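Long-range contact in FMN-dependent nitronate monooxygenase (PDB 5LSM), which probably oxidises propionate 3-nitronate to 3-oxopropanoate with molecular oxygen, using FMN as cofactor, and so detoxifies nitronates: residues V237-Y241 and L339-F343. Sequence-based numbering, arbitrary orientation.
Sequences VGTAY and LTRSF. With FMN (flavin mononucleotide), chain I.
T340 OG1 is gripped twice: Y241 OH donates a hydrogen bond to it across the contact, 2.6 Å from OH to OG1, and it also hydrogen-bonds to the carbonyl oxygen of A336 one turn earlier in helix 336-342. The pair illustrates how a TIM-barrel flavoprotein ties its C-terminal helix to the phosphate-binding loop that follows strand 234-237. T340 OG1 lies in the plane of the tyrosine ring, at its edge. F343 meets the same ring differently, turning its own edge toward the tyrosine face in an offset edge-to-face pair, with centroids 5.7 Å apart and planes at 81°. With its CG anti to the carbonyl carbon (chi1 -64°), F343 also brings CE2 to 3.8 Å from V237 CG1. L339 CD2 lies 4.0 Å from Y241 CD1. I15 of strand 15-17 touches the side chains of both Y241 and F343, and V32 of helix 26-35 touches Y241 and T340. Every residue that touches across the junction is buried. The other side of the 237-241 loop faces the cofactor. G238 N donates to FMN O1P at 2.7 Å and T239 N to FMN O3P at 3.1 Å, while the hydroxyl T239 OG1 donates to the same FMN O3P at 2.5 Å.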
ATOM      1  N   VAL A 237      -8.383  13.313  -5.882  1.00 34.77           N
ATOM      2  CA  VAL A 237      -9.219  12.199  -6.234  1.00 28.76           C
ATOM      3  C   VAL A 237      -9.150  11.998  -7.731  1.00 29.53           C
ATOM      4  O   VAL A 237      -9.440  12.926  -8.490  1.00 28.46           O
ATOM      5  CB  VAL A 237     -10.663  12.460  -5.819  1.00 28.03           C
ATOM      6  CG1 VAL A 237     -11.581  11.363  -6.325  1.00 27.39           C
ATOM      7  CG2 VAL A 237     -10.742  12.573  -4.320  1.00 31.59           C
ATOM      8  N   GLY A 238      -8.757  10.786  -8.142  1.00 29.11           N
ATOM      9  CA  GLY A 238      -8.567  10.448  -9.555  1.00 34.02           C
ATOM     10  C   GLY A 238      -9.537   9.390 -10.063  1.00 31.28           C
ATOM     11  O   GLY A 238     -10.487   9.699 -10.781  1.00 36.92           O
ATOM     12  N   THR A 239      -9.303   8.145  -9.675  1.00 27.80           N
ATOM     13  CA  THR A 239     -10.035   7.013 -10.211  1.00 24.90           C
ATOM     14  C   THR A 239     -11.568   7.154 -10.120  1.00 24.33           C
ATOM     15  O   THR A 239     -12.278   6.703 -11.009  1.00 23.62           O
ATOM     16  CB  THR A 239      -9.586   5.738  -9.506  1.00 26.39           C
ATOM     17  OG1 THR A 239      -8.194   5.530  -9.765  1.00 28.84           O
ATOM     18  CG2 THR A 239     -10.378   4.539  -9.980  1.00 26.91           C
ATOM     19  N   ALA A 240     -12.069   7.820  -9.081  1.00 22.00           N
ATOM     20  CA  ALA A 240     -13.509   7.863  -8.831  1.00 21.42           C
ATOM     21  C   ALA A 240     -14.261   8.858  -9.727  1.00 22.47           C
ATOM     22  O   ALA A 240     -15.479   8.795  -9.820  1.00 24.13           O
ATOM     23  CB  ALA A 240     -13.794   8.152  -7.362  1.00 19.45           C
ATOM     24  N   TYR A 241     -13.538   9.714 -10.445  1.00 24.78           N
ATOM     25  CA  TYR A 241     -14.152  10.523 -11.517  1.00 28.01           C
ATOM     26  C   TYR A 241     -14.245   9.842 -12.901  1.00 27.91           C
ATOM     27  O   TYR A 241     -14.822  10.414 -13.819  1.00 26.80           O
ATOM     28  CB  TYR A 241     -13.398  11.845 -11.682  1.00 26.64           C
ATOM     29  CG  TYR A 241     -13.636  12.834 -10.580  1.00 25.38           C
ATOM     30  CD1 TYR A 241     -14.833  13.519 -10.498  1.00 24.74           C
ATOM     31  CD2 TYR A 241     -12.642  13.115  -9.625  1.00 26.66           C
ATOM     32  CE1 TYR A 241     -15.053  14.455  -9.492  1.00 26.67           C
ATOM     33  CE2 TYR A 241     -12.832  14.087  -8.649  1.00 24.96           C
ATOM     34  CZ  TYR A 241     -14.049  14.749  -8.585  1.00 25.53           C
ATOM     35  OH  TYR A 241     -14.288  15.698  -7.616  1.00 26.37           O
ATOM     36  N   LEU A 339     -20.940  14.444  -7.929  1.00 28.60           N
ATOM     37  CA  LEU A 339     -19.969  13.539  -7.272  1.00 27.84           C
ATOM     38  C   LEU A 339     -19.019  14.293  -6.341  1.00 29.03           C
ATOM     39  O   LEU A 339     -18.751  13.847  -5.223  1.00 32.58           O
ATOM     40  CB  LEU A 339     -19.170  12.775  -8.329  1.00 26.57           C
ATOM     41  CG  LEU A 339     -18.363  11.573  -7.886  1.00 29.06           C
ATOM     42  CD1 LEU A 339     -19.207  10.507  -7.207  1.00 28.64           C
ATOM     43  CD2 LEU A 339     -17.661  10.993  -9.095  1.00 32.16           C
ATOM     44  N   THR A 340     -18.553  15.460  -6.772  1.00 27.61           N
ATOM     45  CA  THR A 340     -17.687  16.282  -5.920  1.00 31.08           C
ATOM     46  C   THR A 340     -18.338  16.638  -4.592  1.00 30.46           C
ATOM     47  O   THR A 340     -17.673  16.634  -3.554  1.00 33.77           O
ATOM     48  CB  THR A 340     -17.228  17.563  -6.627  1.00 32.60           C
ATOM     49  OG1 THR A 340     -16.378  17.213  -7.736  1.00 37.03           O
ATOM     50  CG2 THR A 340     -16.473  18.452  -5.678  1.00 34.09           C
ATOM     51  N   ARG A 341     -19.645  16.867  -4.617  1.00 30.50           N
ATOM     52  CA  ARG A 341     -20.420  17.059  -3.393  1.00 31.28           C
ATOM     53  C   ARG A 341     -20.650  15.780  -2.563  1.00 31.64           C
ATOM     54  O   ARG A 341     -20.743  15.870  -1.347  1.00 34.70           O
ATOM     55  CB  ARG A 341     -21.777  17.693  -3.720  1.00 36.39           C
ATOM     56  CG  ARG A 341     -21.709  19.108  -4.265  1.00 34.05           C
ATOM     57  CD  ARG A 341     -23.049  19.570  -4.844  1.00 35.78           C
ATOM     58  NE  ARG A 341     -22.801  20.625  -5.823  1.00 41.83           N
ATOM     59  CZ  ARG A 341     -23.055  20.555  -7.127  1.00 38.66           C
ATOM     60  NH1 ARG A 341     -23.766  19.561  -7.651  1.00 33.33           N
ATOM     61  NH2 ARG A 341     -22.641  21.542  -7.910  1.00 47.31           N
ATOM     62  N   SER A 342     -20.801  14.616  -3.207  1.00 29.18           N
ATOM     63  CA  SER A 342     -20.723  13.307  -2.481  1.00 30.59           C
ATOM     64  C   SER A 342     -19.625  13.351  -1.405  1.00 30.94           C
ATOM     65  O   SER A 342     -19.818  12.878  -0.280  1.00 26.62           O
ATOM     66  CB  SER A 342     -20.414  12.118  -3.432  1.00 21.04           C
ATOM     67  N   PHE A 343     -18.454  13.862  -1.796  1.00 33.16           N
ATOM     68  CA  PHE A 343     -17.205  13.589  -1.093  1.00 32.19           C
ATOM     69  C   PHE A 343     -17.069  14.366   0.207  1.00 33.80           C
ATOM     70  O   PHE A 343     -16.181  14.068   1.000  1.00 33.44           O
ATOM     71  CB  PHE A 343     -16.003  13.931  -1.988  1.00 31.79           C
ATOM     72  CG  PHE A 343     -15.889  13.086  -3.227  1.00 28.48           C
ATOM     73  CD1 PHE A 343     -16.365  11.783  -3.259  1.00 30.33           C
ATOM     74  CD2 PHE A 343     -15.227  13.571  -4.331  1.00 26.49           C
ATOM     75  CE1 PHE A 343     -16.235  11.008  -4.397  1.00 28.79           C
ATOM     76  CE2 PHE A 343     -15.044  12.782  -5.449  1.00 29.51           C
ATOM     77  CZ  PHE A 343     -15.560  11.501  -5.488  1.00 27.13           C
TER
HETATM   78  N1  FMN I 401      -0.951  12.666 -12.063  1.00 45.96           N
HETATM   79  C2  FMN I 401      -0.310  13.686 -12.704  1.00 44.75           C
HETATM   80  O2  FMN I 401       0.456  14.438 -12.049  1.00 50.31           O
HETATM   81  N3  FMN I 401      -0.449  13.906 -14.027  1.00 46.11           N
HETATM   82  C4  FMN I 401      -1.238  13.136 -14.792  1.00 43.67           C
HETATM   83  O4  FMN I 401      -1.358  13.331 -16.014  1.00 35.35           O
HETATM   84  C4A FMN I 401      -1.950  12.008 -14.160  1.00 44.97           C
HETATM   85  N5  FMN I 401      -2.769  11.234 -14.875  1.00 48.31           N
HETATM   86  C5A FMN I 401      -3.480  10.248 -14.302  1.00 50.46           C
HETATM   87  C6  FMN I 401      -4.331   9.504 -15.115  1.00 49.69           C
HETATM   88  C7  FMN I 401      -5.098   8.488 -14.584  1.00 45.30           C
HETATM   89  C7M FMN I 401      -5.981   7.696 -15.514  1.00 43.61           C
HETATM   90  C8  FMN I 401      -5.004   8.186 -13.126  1.00 41.56           C
HETATM   91  C8M FMN I 401      -5.836   7.062 -12.547  1.00 42.69           C
HETATM   92  C9  FMN I 401      -4.145   8.928 -12.304  1.00 40.78           C
HETATM   93  C9A FMN I 401      -3.363   9.965 -12.840  1.00 45.83           C
HETATM   94  N10 FMN I 401      -2.500  10.795 -12.057  1.00 47.05           N
HETATM   95  C10 FMN I 401      -1.773  11.812 -12.713  1.00 42.72           C
HETATM   96  C1' FMN I 401      -2.285  10.583 -10.614  1.00 46.15           C
HETATM   97  C2' FMN I 401      -3.305  11.336  -9.778  1.00 45.52           C
HETATM   98  O2' FMN I 401      -2.903  12.715  -9.682  1.00 46.76           O
HETATM   99  C3' FMN I 401      -3.426  10.729  -8.373  1.00 40.25           C
HETATM  100  O3' FMN I 401      -2.120  10.509  -7.830  1.00 37.97           O
HETATM  101  C4' FMN I 401      -4.158   9.387  -8.331  1.00 37.41           C
HETATM  102  O4' FMN I 401      -5.236   9.298  -9.271  1.00 31.76           O
HETATM  103  C5' FMN I 401      -4.670   9.172  -6.916  1.00 34.79           C
HETATM  104  O5' FMN I 401      -5.201   7.860  -6.744  1.00 32.72           O
HETATM  105  P   FMN I 401      -6.704   7.442  -7.137  1.00 26.93           P
HETATM  106  O1P FMN I 401      -7.591   8.643  -6.898  1.00 28.13           O
HETATM  107  O2P FMN I 401      -6.975   6.288  -6.206  1.00 26.88           O
HETATM  108  O3P FMN I 401      -6.556   7.076  -8.571  1.00 27.63           O